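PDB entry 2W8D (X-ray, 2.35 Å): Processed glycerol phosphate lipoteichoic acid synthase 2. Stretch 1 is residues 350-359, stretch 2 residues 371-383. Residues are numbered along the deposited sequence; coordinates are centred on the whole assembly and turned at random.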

# COMPACT_ATOMS: atom_id res chain seq x y z
N ASP A 350 4.49 11.27 14.59
CA ASP A 350 4.07 12.39 13.77
C ASP A 350 2.70 12.04 13.18
O ASP A 350 2.23 10.89 13.26
CB ASP A 350 5.08 12.67 12.64
CG ASP A 350 6.46 13.11 13.18
OD1 ASP A 350 6.61 13.34 14.41
OD2 ASP A 350 7.42 13.20 12.40
N PHE A 351 2.04 13.05 12.64
CA PHE A 351 0.78 12.81 11.97
C PHE A 351 0.43 13.90 11.01
O PHE A 351 1.05 14.95 11.02
CB PHE A 351 -0.37 12.52 12.96
CG PHE A 351 -0.88 13.72 13.72
CD1 PHE A 351 -1.86 14.55 13.17
CD2 PHE A 351 -0.48 13.95 15.04
CE1 PHE A 351 -2.38 15.64 13.90
CE2 PHE A 351 -0.99 15.03 15.77
CZ PHE A 351 -1.93 15.87 15.20
N ILE A 352 -0.56 13.62 10.17
CA ILE A 352 -1.07 14.64 9.28
C ILE A 352 -2.58 14.53 9.23
O ILE A 352 -3.12 13.43 9.31
CB ILE A 352 -0.46 14.56 7.88
CG1 ILE A 352 -0.94 15.75 7.04
CG2 ILE A 352 -0.82 13.23 7.17
CD1 ILE A 352 -0.06 16.03 5.87
N SER A 353 -3.23 15.68 9.15
CA SER A 353 -4.68 15.75 9.00
C SER A 353 -5.02 17.00 8.17
O SER A 353 -4.15 17.83 7.92
CB SER A 353 -5.32 15.85 10.37
OG SER A 353 -5.33 17.18 10.80
N PRO A 354 -6.30 17.16 7.77
CA PRO A 354 -6.61 18.36 6.99
C PRO A 354 -6.27 19.63 7.76
O PRO A 354 -5.89 20.62 7.16
CB PRO A 354 -8.13 18.25 6.76
CG PRO A 354 -8.41 16.78 6.81
CD PRO A 354 -7.43 16.21 7.80
N LYS A 355 -6.41 19.58 9.08
CA LYS A 355 -6.03 20.70 9.94
C LYS A 355 -4.52 20.88 10.20
O LYS A 355 -3.97 21.97 10.03
CB LYS A 355 -6.76 20.60 11.29
CG LYS A 355 -7.26 21.96 11.78
CD LYS A 355 -7.52 21.94 13.27
CE LYS A 355 -8.25 23.17 13.74
NZ LYS A 355 -8.53 23.01 15.19
N TYR A 356 -3.87 19.81 10.65
CA TYR A 356 -2.52 19.92 11.20
C TYR A 356 -1.54 18.95 10.59
O TYR A 356 -1.90 17.81 10.28
CB TYR A 356 -2.52 19.56 12.70
CG TYR A 356 -3.33 20.43 13.58
CD1 TYR A 356 -3.17 21.82 13.58
CD2 TYR A 356 -4.23 19.87 14.47
CE1 TYR A 356 -3.91 22.62 14.45
CE2 TYR A 356 -4.97 20.65 15.32
CZ TYR A 356 -4.81 22.01 15.32
OH TYR A 356 -5.57 22.76 16.18
N THR A 357 -0.31 19.42 10.40
CA THR A 357 0.81 18.50 10.25
C THR A 357 1.79 18.64 11.42
O THR A 357 2.29 19.75 11.73
CB THR A 357 1.40 18.39 8.80
OG1 THR A 357 2.83 18.57 8.78
CG2 THR A 357 0.72 19.28 7.78
N LYS A 358 1.99 17.54 12.13
CA LYS A 358 2.85 17.53 13.30
C LYS A 358 4.11 16.76 13.02
O LYS A 358 4.03 15.57 12.73
CB LYS A 358 2.15 16.85 14.47
CG LYS A 358 2.78 17.23 15.82
CD LYS A 358 2.66 16.13 16.82
CE LYS A 358 3.11 16.60 18.18
NZ LYS A 358 2.82 15.55 19.19
N ILE A 359 5.26 17.41 13.14
CA ILE A 359 6.56 16.78 12.86
C ILE A 359 7.56 17.12 13.98
O ILE A 359 7.79 18.30 14.28
CB ILE A 359 7.12 17.24 11.48
CG1 ILE A 359 6.10 17.01 10.36
CG2 ILE A 359 8.44 16.52 11.13
CD1 ILE A 359 5.84 15.45 9.99
N GLU A 371 3.82 27.82 10.59
CA GLU A 371 4.11 27.22 11.89
C GLU A 371 3.12 27.77 12.92
O GLU A 371 2.82 28.93 12.92
CB GLU A 371 5.56 27.43 12.33
CG GLU A 371 5.99 26.45 13.46
CD GLU A 371 7.51 26.37 13.68
OE1 GLU A 371 8.28 26.69 12.73
OE2 GLU A 371 7.93 25.98 14.81
N LEU A 372 2.59 26.87 13.74
CA LEU A 372 1.63 27.19 14.78
C LEU A 372 2.30 27.08 16.14
O LEU A 372 3.02 26.13 16.40
CB LEU A 372 0.51 26.15 14.73
CG LEU A 372 -0.78 26.40 13.96
CD1 LEU A 372 -0.62 27.40 12.81
CD2 LEU A 372 -1.33 25.09 13.48
N ASP A 373 2.06 28.03 17.04
CA ASP A 373 2.51 27.76 18.40
C ASP A 373 1.58 26.82 19.17
O ASP A 373 0.35 26.84 19.01
CB ASP A 373 2.94 29.01 19.19
CG ASP A 373 2.01 30.19 19.02
OD1 ASP A 373 0.78 30.02 19.21
OD2 ASP A 373 2.51 31.31 18.74
N GLU A 374 2.22 25.95 19.94
CA GLU A 374 1.59 24.96 20.81
C GLU A 374 0.34 25.45 21.53
O GLU A 374 -0.60 24.67 21.69
CB GLU A 374 2.62 24.48 21.85
CG GLU A 374 3.39 23.21 21.46
CD GLU A 374 3.10 22.03 22.39
OE1 GLU A 374 3.29 20.86 21.99
OE2 GLU A 374 2.66 22.27 23.53
N SER A 375 0.34 26.71 21.95
CA SER A 375 -0.76 27.29 22.71
C SER A 375 -2.12 27.23 22.01
O SER A 375 -3.15 27.12 22.67
CB SER A 375 -0.47 28.76 23.05
OG SER A 375 0.87 28.92 23.48
N GLU A 376 -2.11 27.33 20.69
CA GLU A 376 -3.35 27.48 19.92
C GLU A 376 -3.79 26.19 19.24
O GLU A 376 -4.76 26.18 18.48
CB GLU A 376 -3.21 28.61 18.91
CG GLU A 376 -2.24 28.34 17.73
CD GLU A 376 -1.60 29.63 17.23
OE1 GLU A 376 -1.00 29.64 16.12
OE2 GLU A 376 -1.70 30.65 17.97
N VAL A 377 -3.08 25.10 19.53
CA VAL A 377 -3.38 23.82 18.94
C VAL A 377 -4.32 23.00 19.82
O VAL A 377 -4.11 22.85 21.03
CB VAL A 377 -2.07 23.07 18.63
CG1 VAL A 377 -2.29 21.59 18.59
CG2 VAL A 377 -1.49 23.57 17.32
N ASP A 378 -5.37 22.48 19.21
CA ASP A 378 -6.26 21.53 19.85
C ASP A 378 -5.55 20.17 19.92
O ASP A 378 -5.27 19.55 18.88
CB ASP A 378 -7.58 21.43 19.07
CG ASP A 378 -8.66 20.68 19.84
OD1 ASP A 378 -8.39 19.56 20.33
OD2 ASP A 378 -9.77 21.22 19.99
N LYS A 379 -5.27 19.73 21.14
CA LYS A 379 -4.61 18.47 21.43
C LYS A 379 -5.43 17.21 21.12
O LYS A 379 -4.91 16.10 21.18
CB LYS A 379 -4.24 18.43 22.92
CG LYS A 379 -3.05 19.31 23.33
CD LYS A 379 -1.71 18.73 22.83
CE LYS A 379 -1.09 19.58 21.73
NZ LYS A 379 -0.65 20.89 22.27
N SER A 380 -6.71 17.37 20.83
CA SER A 380 -7.59 16.22 20.59
C SER A 380 -7.14 15.33 19.43
O SER A 380 -7.38 14.12 19.47
CB SER A 380 -9.02 16.69 20.33
OG SER A 380 -9.12 17.11 18.97
N GLU A 381 -6.50 15.89 18.41
CA GLU A 381 -6.05 15.06 17.30
C GLU A 381 -4.84 14.24 17.71
O GLU A 381 -4.75 13.06 17.37
CB GLU A 381 -5.73 15.88 16.03
CG GLU A 381 -6.97 16.59 15.44
CD GLU A 381 -6.82 16.98 13.95
OE1 GLU A 381 -5.73 16.77 13.36
OE2 GLU A 381 -7.80 17.49 13.35
N ASP A 382 -3.90 14.87 18.40
CA ASP A 382 -2.71 14.16 18.86
C ASP A 382 -3.10 12.94 19.73
O ASP A 382 -2.54 11.85 19.56
CB ASP A 382 -1.80 15.11 19.62
CG ASP A 382 -0.56 14.42 20.17
OD1 ASP A 382 -0.47 14.26 21.43
OD2 ASP A 382 0.30 14.05 19.34
N SER A 383 -4.07 13.12 20.64
CA SER A 383 -4.58 12.01 21.47
C SER A 383 -5.20 10.88 20.65
O SER A 383 -5.04 9.73 21.01
CB SER A 383 -5.61 12.49 22.51
OG SER A 383 -5.06 13.53 23.31
O HOH W 1 -8.49 17.49 10.86

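A β-hairpin can hold a neighbouring segment that runs into a helix by turning alternate side chains toward it, and the glycerol phosphate lipoteichoic acid synthase 2 structure gives a compact example. Phe-351 and Lys-358 pair through two backbone hydrogen bonds, Phe-351 N to Lys-358 O at 3.2 Å and Lys-358 N to Phe-351 O at 3.0 Å; Phe-351, Ser-353, Tyr-356 and Lys-358 point toward the second stretch, while Ile-352 and Thr-357 point away.

Along that stretch, contact begins at Leu-372, whose CD2 lies 3.7 Å from Tyr-356 CE1, at the edge of the ring and near its plane. After the short 3-10 segment, Val-377 places CG1 over one face of the same ring, so the tyrosine meets aliphatic carbon in two directions. Its hydroxyl is polar and is used accordingly: Asp-378 N donates to Tyr-356 OH at 3.0 Å with an angle of 161°, and Lys-355 NZ donates to Tyr-356 OH at 3.1 Å. The side chain of Asp-378 serves its own stretch, OD1 of Asp-378 accepting from Ser-380 N at 2.8 Å to cap the turn into the helix.

The helix then brings in two acids. Glu-381 OE1 accepts from Ser-353 OG at 2.6 Å, and this serine oxygen in turn accepts from Tyr-356 N at 3.0 Å, tying the carboxylate to the hairpin backbone through one hydroxyl. Water 1 donates to Ser-353 OG at 3.2 Å and to Glu-381 OE2 at 2.6 Å, so both carboxylate oxygens are engaged. Asp-382 closes the contact: its OD2 forms a salt bridge with Lys-358 NZ at 2.9 Å, while its CA packs 3.6 Å from Phe-351 CE2. Its other oxygen, OD1, is hydrogen-bonded elsewhere in the structure. Apolar packing, hydrogen bonds and a salt bridge are thus interleaved in one small interface, which buries 456 Å² over both sides.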